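PDB 4ME3: DNA replication licensing factor MCM related protein from Thermoplasma acidophilum, which probably unwinds DNA during replication as an ATP-driven MCM helicase, of which this chain is the N-terminal domain, itself probably binding single-stranded DNA. Local coordinates for residues E199-P204 against P213-I218; V234-I239 against T257-I262. All blocks are in the same frame, centred on the assembly; numbering follows the deposited sequence.

Interaction 1. Residues E199-P204 against P213-I218; sequences EIQEDP and PQRITI
Glu199 carries CG anti to its backbone N (chi1 178°) and Arg215 carries CG anti to its carbonyl carbon (chi1 -62°), which starts two extended chains across one sheet face toward a salt bridge. Arg215 NH1 donates to Glu199 OE2 at 2.8 Å, close to the guanidinium plane but well above that of the carboxylate. Glu199 OE1 takes a hydrogen from a water that also bonds Thr217 OG1. An alanine in place of Glu199 would probably leave the Arg215 guanidinium without its charged mate and freer to turn. Over one face of that guanidinium sits Gln201 OE1, hydrogen-bonded to Arg131, while Gln201 NE2 donates a nearly straight hydrogen bond to Pro213 O at 3.2 Å, from above the carbonyl plane. Strands 191-201 and 215-221 are antiparallel neighbours in the OB-fold part of the MCM N-terminal domain, with Ile200 and Ile216 as a hydrogen-bonded pair (Ile200 N to Ile216 O 2.9 Å). On the face opposite Glu199 and Arg215, Ile200 CG2 presses tightly on Ile218 CD1 at 3.4 Å. Beyond the strand ends, Glu202 N donates to Gln214 O, and Gln214 N returns a bond to Glu202 OE1 at 2.9 Å, which also salt-bridges Arg113.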
loop_
_atom_site.group_PDB
_atom_site.type_symbol
_atom_site.label_atom_id
_atom_site.label_comp_id
_atom_site.label_asym_id
_atom_site.label_seq_id
_atom_site.Cartn_x
_atom_site.Cartn_y
_atom_site.Cartn_z
ATOM N N GLU A 199 13.522 2.635 -11.187
ATOM C CA GLU A 199 14.153 3.947 -11.108
ATOM C C GLU A 199 13.777 4.786 -12.314
ATOM O O GLU A 199 13.943 4.352 -13.449
ATOM C CB GLU A 199 15.674 3.821 -11.024
ATOM C CG GLU A 199 16.374 5.168 -10.996
ATOM C CD GLU A 199 17.875 5.046 -10.852
ATOM O OE1 GLU A 199 18.392 5.357 -9.758
ATOM O OE2 GLU A 199 18.535 4.647 -11.833
ATOM N N ILE A 200 13.261 5.987 -12.068
ATOM C CA ILE A 200 12.960 6.914 -13.150
ATOM C C ILE A 200 13.869 8.140 -13.078
ATOM O O ILE A 200 14.424 8.455 -12.031
ATOM C CB ILE A 200 11.485 7.368 -13.142
ATOM C CG1 ILE A 200 11.152 8.139 -11.864
ATOM C CG2 ILE A 200 10.560 6.165 -13.290
ATOM C CD1 ILE A 200 9.826 8.874 -11.938
ATOM N N GLN A 201 14.005 8.824 -14.204
ATOM C CA GLN A 201 14.851 10.006 -14.286
ATOM C C GLN A 201 14.086 11.151 -14.926
ATOM O O GLN A 201 13.195 10.932 -15.744
ATOM C CB GLN A 201 16.100 9.697 -15.110
ATOM C CG GLN A 201 17.119 10.817 -15.118
ATOM C CD GLN A 201 18.384 10.442 -15.858
ATOM O OE1 GLN A 201 18.360 9.615 -16.770
ATOM N NE2 GLN A 201 19.503 11.044 -15.463
ATOM N N GLU A 202 14.437 12.378 -14.557
ATOM C CA GLU A 202 13.808 13.549 -15.145
ATOM C C GLU A 202 14.049 13.558 -16.646
ATOM O O GLU A 202 15.124 13.181 -17.107
ATOM C CB GLU A 202 14.373 14.829 -14.525
ATOM C CG GLU A 202 14.017 15.014 -13.061
ATOM C CD GLU A 202 14.540 16.321 -12.493
ATOM O OE1 GLU A 202 15.771 16.516 -12.496
ATOM O OE2 GLU A 202 13.716 17.150 -12.048
ATOM N N ASP A 203 13.039 13.981 -17.399
ATOM C CA ASP A 203 13.157 14.113 -18.844
ATOM C C ASP A 203 14.061 15.299 -19.166
ATOM O O ASP A 203 13.725 16.436 -18.844
ATOM C CB ASP A 203 11.777 14.329 -19.466
ATOM C CG ASP A 203 11.820 14.399 -20.982
ATOM O OD1 ASP A 203 12.917 14.607 -21.541
ATOM O OD2 ASP A 203 10.754 14.247 -21.613
ATOM N N PRO A 204 15.214 15.037 -19.802
ATOM C CA PRO A 204 16.163 16.109 -20.128
ATOM C C PRO A 204 15.525 17.217 -20.961
ATOM O O PRO A 204 15.504 18.363 -20.513
ATOM C CB PRO A 204 17.240 15.388 -20.942
ATOM C CG PRO A 204 17.137 13.963 -20.539
ATOM C CD PRO A 204 15.687 13.725 -20.272
ATOM N N PRO A 213 19.848 15.684 -14.899
ATOM C CA PRO A 213 18.534 15.127 -14.551
ATOM C C PRO A 213 18.618 14.218 -13.331
ATOM O O PRO A 213 19.462 13.326 -13.290
ATOM C CB PRO A 213 18.151 14.316 -15.796
ATOM C CG PRO A 213 19.007 14.853 -16.898
ATOM C CD PRO A 213 20.280 15.280 -16.246
ATOM N N GLN A 214 17.745 14.436 -12.354
ATOM C CA GLN A 214 17.783 13.664 -11.115
ATOM C C GLN A 214 16.931 12.402 -11.226
ATOM O O GLN A 214 16.096 12.282 -12.122
ATOM C CB GLN A 214 17.327 14.528 -9.933
ATOM C CG GLN A 214 18.297 15.668 -9.631
ATOM C CD GLN A 214 17.884 16.518 -8.439
ATOM O OE1 GLN A 214 17.099 16.094 -7.591
ATOM N NE2 GLN A 214 18.420 17.731 -8.373
ATOM N N ARG A 215 17.154 11.465 -10.312
ATOM C CA ARG A 215 16.459 10.184 -10.347
ATOM C C ARG A 215 15.736 9.911 -9.039
ATOM O O ARG A 215 16.080 10.462 -7.995
ATOM C CB ARG A 215 17.455 9.056 -10.626
ATOM C CG ARG A 215 18.148 9.169 -11.971
ATOM C CD ARG A 215 19.298 8.179 -12.103
ATOM N NE ARG A 215 19.934 8.269 -13.420
ATOM C CZ ARG A 215 19.934 7.308 -14.343
ATOM N NH1 ARG A 215 19.348 6.136 -14.123
ATOM N NH2 ARG A 215 20.541 7.518 -15.502
ATOM N N ILE A 216 14.714 9.067 -9.105
ATOM C CA ILE A 216 14.045 8.603 -7.904
ATOM C C ILE A 216 13.523 7.199 -8.147
ATOM O O ILE A 216 13.191 6.845 -9.276
ATOM C CB ILE A 216 12.882 9.528 -7.493
ATOM C CG1 ILE A 216 12.377 9.142 -6.103
ATOM C CG2 ILE A 216 11.748 9.471 -8.522
ATOM C CD1 ILE A 216 11.407 10.146 -5.497
ATOM N N THR A 217 13.476 6.400 -7.089
ATOM C CA THR A 217 12.983 5.033 -7.193
ATOM C C THR A 217 11.519 4.948 -6.814
ATOM O O THR A 217 11.067 5.592 -5.867
ATOM C CB THR A 217 13.777 4.073 -6.302
ATOM O OG1 THR A 217 15.121 3.989 -6.782
ATOM C CG2 THR A 217 13.157 2.680 -6.321
ATOM N N ILE A 218 10.790 4.141 -7.574
ATOM C CA ILE A 218 9.383 3.901 -7.335
ATOM C C ILE A 218 9.239 2.451 -6.916
ATOM O O ILE A 218 9.838 1.563 -7.528
ATOM C CB ILE A 218 8.557 4.125 -8.610
ATOM C CG1 ILE A 218 8.805 5.529 -9.168
ATOM C CG2 ILE A 218 7.076 3.926 -8.327
ATOM C CD1 ILE A 218 8.536 5.639 -10.635
HETATM O O HOH W 1 16.804 6.405 -7.488
#

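Interaction 2. Residues V234-I239 against T257-I262; sequences VIVDGI and TYLYAI
Ile239 and Tyr260 exchange both backbone hydrogen bonds, Ile239 N to Tyr260 O at 2.9 Å and Tyr260 N to Ile239 O at 2.8 Å, the second nearly straight at 173°. A third bond, Ile262 N to Asp237 O at 2.7 Å, lies in the carbonyl plane and holds the chain where it turns a corner. Between these bonds Gly238 faces Ala261 as a non-hydrogen-bonded pair, and its CA comes to 3.0 Å from Tyr260 O; a side chain at this glycine would run into that oxygen and Leu259 CG. The buried carboxylate of Asp237 is satisfied from two sources, OD1 by Ser125 OG and OD2 by Asn263 ND2. Tyr260 OH is hydrogen-bonded to Glu221 OE1. Leu259 and Val236 lie alongside one another pointing opposite ways, CD2 against CG1 at 3.5 Å; chi1 of 177° sets Val236 CG1 anti to its backbone N, where it also meets Ala261 CB at 3.9 Å. Ile262 CG1 lies 4.2 Å from Ile239 CG1. The short strand segments cross at 105°, close to a right angle, and hold the open end of the beta hairpin 233-247/250-261 within the OB-fold beta barrel of the MCM N-terminal domain.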
loop_
_atom_site.group_PDB
_atom_site.type_symbol
_atom_site.label_atom_id
_atom_site.label_comp_id
_atom_site.label_asym_id
_atom_site.label_seq_id
_atom_site.Cartn_x
_atom_site.Cartn_y
_atom_site.Cartn_z
ATOM N N VAL A 234 6.487 7.741 -17.839
ATOM C CA VAL A 234 5.471 7.459 -16.833
ATOM C C VAL A 234 5.111 8.670 -15.985
ATOM O O VAL A 234 5.915 9.584 -15.802
ATOM C CB VAL A 234 5.926 6.322 -15.889
ATOM C CG1 VAL A 234 6.306 5.094 -16.690
ATOM C CG2 VAL A 234 7.100 6.767 -15.030
ATOM N N ILE A 235 3.873 8.668 -15.500
ATOM C CA ILE A 235 3.452 9.555 -14.431
ATOM C C ILE A 235 2.971 8.660 -13.307
ATOM O O ILE A 235 2.088 7.822 -13.506
ATOM C CB ILE A 235 2.297 10.475 -14.848
ATOM C CG1 ILE A 235 2.703 11.329 -16.049
ATOM C CG2 ILE A 235 1.879 11.353 -13.673
ATOM C CD1 ILE A 235 1.546 12.051 -16.696
ATOM N N VAL A 236 3.553 8.833 -12.128
ATOM C CA VAL A 236 3.222 7.997 -10.992
ATOM C C VAL A 236 2.649 8.839 -9.863
ATOM O O VAL A 236 3.239 9.842 -9.464
ATOM C CB VAL A 236 4.459 7.248 -10.483
ATOM C CG1 VAL A 236 4.118 6.421 -9.249
ATOM C CG2 VAL A 236 5.012 6.360 -11.589
ATOM N N ASP A 237 1.483 8.435 -9.379
ATOM C CA ASP A 237 0.897 9.025 -8.187
ATOM C C ASP A 237 1.231 8.097 -7.033
ATOM O O ASP A 237 0.985 6.896 -7.111
ATOM C CB ASP A 237 -0.619 9.146 -8.347
ATOM C CG ASP A 237 -1.016 9.818 -9.644
ATOM O OD1 ASP A 237 -0.550 10.950 -9.897
ATOM O OD2 ASP A 237 -1.784 9.210 -10.424
ATOM N N GLY A 238 1.804 8.631 -5.963
ATOM C CA GLY A 238 2.242 7.780 -4.876
ATOM C C GLY A 238 2.538 8.511 -3.590
ATOM O O GLY A 238 2.493 9.739 -3.531
ATOM N N ILE A 239 2.830 7.739 -2.552
ATOM C CA ILE A 239 3.184 8.294 -1.257
ATOM C C ILE A 239 4.696 8.451 -1.179
ATOM O O ILE A 239 5.447 7.497 -1.408
ATOM C CB ILE A 239 2.699 7.391 -0.102
ATOM C CG1 ILE A 239 1.217 7.059 -0.281
ATOM C CG2 ILE A 239 2.946 8.077 1.234
ATOM C CD1 ILE A 239 0.679 6.068 0.720
ATOM N N THR A 257 14.646 9.952 -0.464
ATOM C CA THR A 257 13.228 9.737 -0.704
ATOM C C THR A 257 13.000 8.728 -1.820
ATOM O O THR A 257 13.830 8.579 -2.721
ATOM C CB THR A 257 12.518 11.039 -1.093
ATOM O OG1 THR A 257 13.154 11.606 -2.243
ATOM C CG2 THR A 257 12.552 12.040 0.053
ATOM N N TYR A 258 11.868 8.037 -1.742
ATOM C CA TYR A 258 11.401 7.178 -2.819
ATOM C C TYR A 258 9.882 7.252 -2.848
ATOM O O TYR A 258 9.262 7.739 -1.907
ATOM C CB TYR A 258 11.885 5.737 -2.633
ATOM C CG TYR A 258 11.251 4.980 -1.485
ATOM C CD1 TYR A 258 11.799 5.026 -0.208
ATOM C CD2 TYR A 258 10.116 4.202 -1.682
ATOM C CE1 TYR A 258 11.232 4.323 0.839
ATOM C CE2 TYR A 258 9.541 3.500 -0.642
ATOM C CZ TYR A 258 10.105 3.563 0.616
ATOM O OH TYR A 258 9.528 2.866 1.652
ATOM N N LEU A 259 9.280 6.781 -3.932
ATOM C CA LEU A 259 7.842 6.903 -4.094
ATOM C C LEU A 259 7.185 5.536 -4.050
ATOM O O LEU A 259 7.582 4.632 -4.782
ATOM C CB LEU A 259 7.525 7.588 -5.417
ATOM C CG LEU A 259 6.102 8.132 -5.581
ATOM C CD1 LEU A 259 5.873 9.324 -4.663
ATOM C CD2 LEU A 259 5.855 8.513 -7.029
ATOM N N TYR A 260 6.191 5.391 -3.178
ATOM C CA TYR A 260 5.371 4.189 -3.131
ATOM C C TYR A 260 4.168 4.370 -4.048
ATOM O O TYR A 260 3.278 5.181 -3.775
ATOM C CB TYR A 260 4.905 3.907 -1.705
ATOM C CG TYR A 260 4.067 2.661 -1.607
ATOM C CD1 TYR A 260 4.661 1.412 -1.492
ATOM C CD2 TYR A 260 2.681 2.728 -1.649
ATOM C CE1 TYR A 260 3.902 0.267 -1.411
ATOM C CE2 TYR A 260 1.909 1.584 -1.571
ATOM C CZ TYR A 260 2.527 0.356 -1.452
ATOM O OH TYR A 260 1.769 -0.789 -1.372
ATOM N N ALA A 261 4.135 3.606 -5.133
ATOM C CA ALA A 261 3.158 3.826 -6.192
ATOM C C ALA A 261 1.735 3.468 -5.771
ATOM O O ALA A 261 1.486 2.390 -5.226
ATOM C CB ALA A 261 3.545 3.033 -7.432
ATOM N N ILE A 262 0.811 4.390 -6.028
ATOM C CA ILE A 262 -0.615 4.144 -5.832
ATOM C C ILE A 262 -1.323 4.000 -7.174
ATOM O O ILE A 262 -2.285 3.241 -7.303
ATOM C CB ILE A 262 -1.272 5.289 -5.031
ATOM C CG1 ILE A 262 -0.693 5.351 -3.616
ATOM C CG2 ILE A 262 -2.774 5.108 -4.979
ATOM C CD1 ILE A 262 -0.941 4.111 -2.787
#

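From the N terminus, strand 191-201 runs into the loop that interaction 1 closes, a short connection whose residues 205-212 are not modelled, and the chain returns as strand 215-221. It then passes into strand 233-247, where interaction 2 opens, and comes back along strand 250-261 to close the base of a longer hairpin. The two loops follow in series and neither encloses the other. They meet side by side in one sheet, because strands 215-221 and 250-261 are parallel neighbours: Thr217 O and Leu259 N, 2.9 Å apart, probably form a hydrogen bond, and Ile218 packs against Val236. Together they tie four strands of the OB domain into its barrel, away from the zinc site.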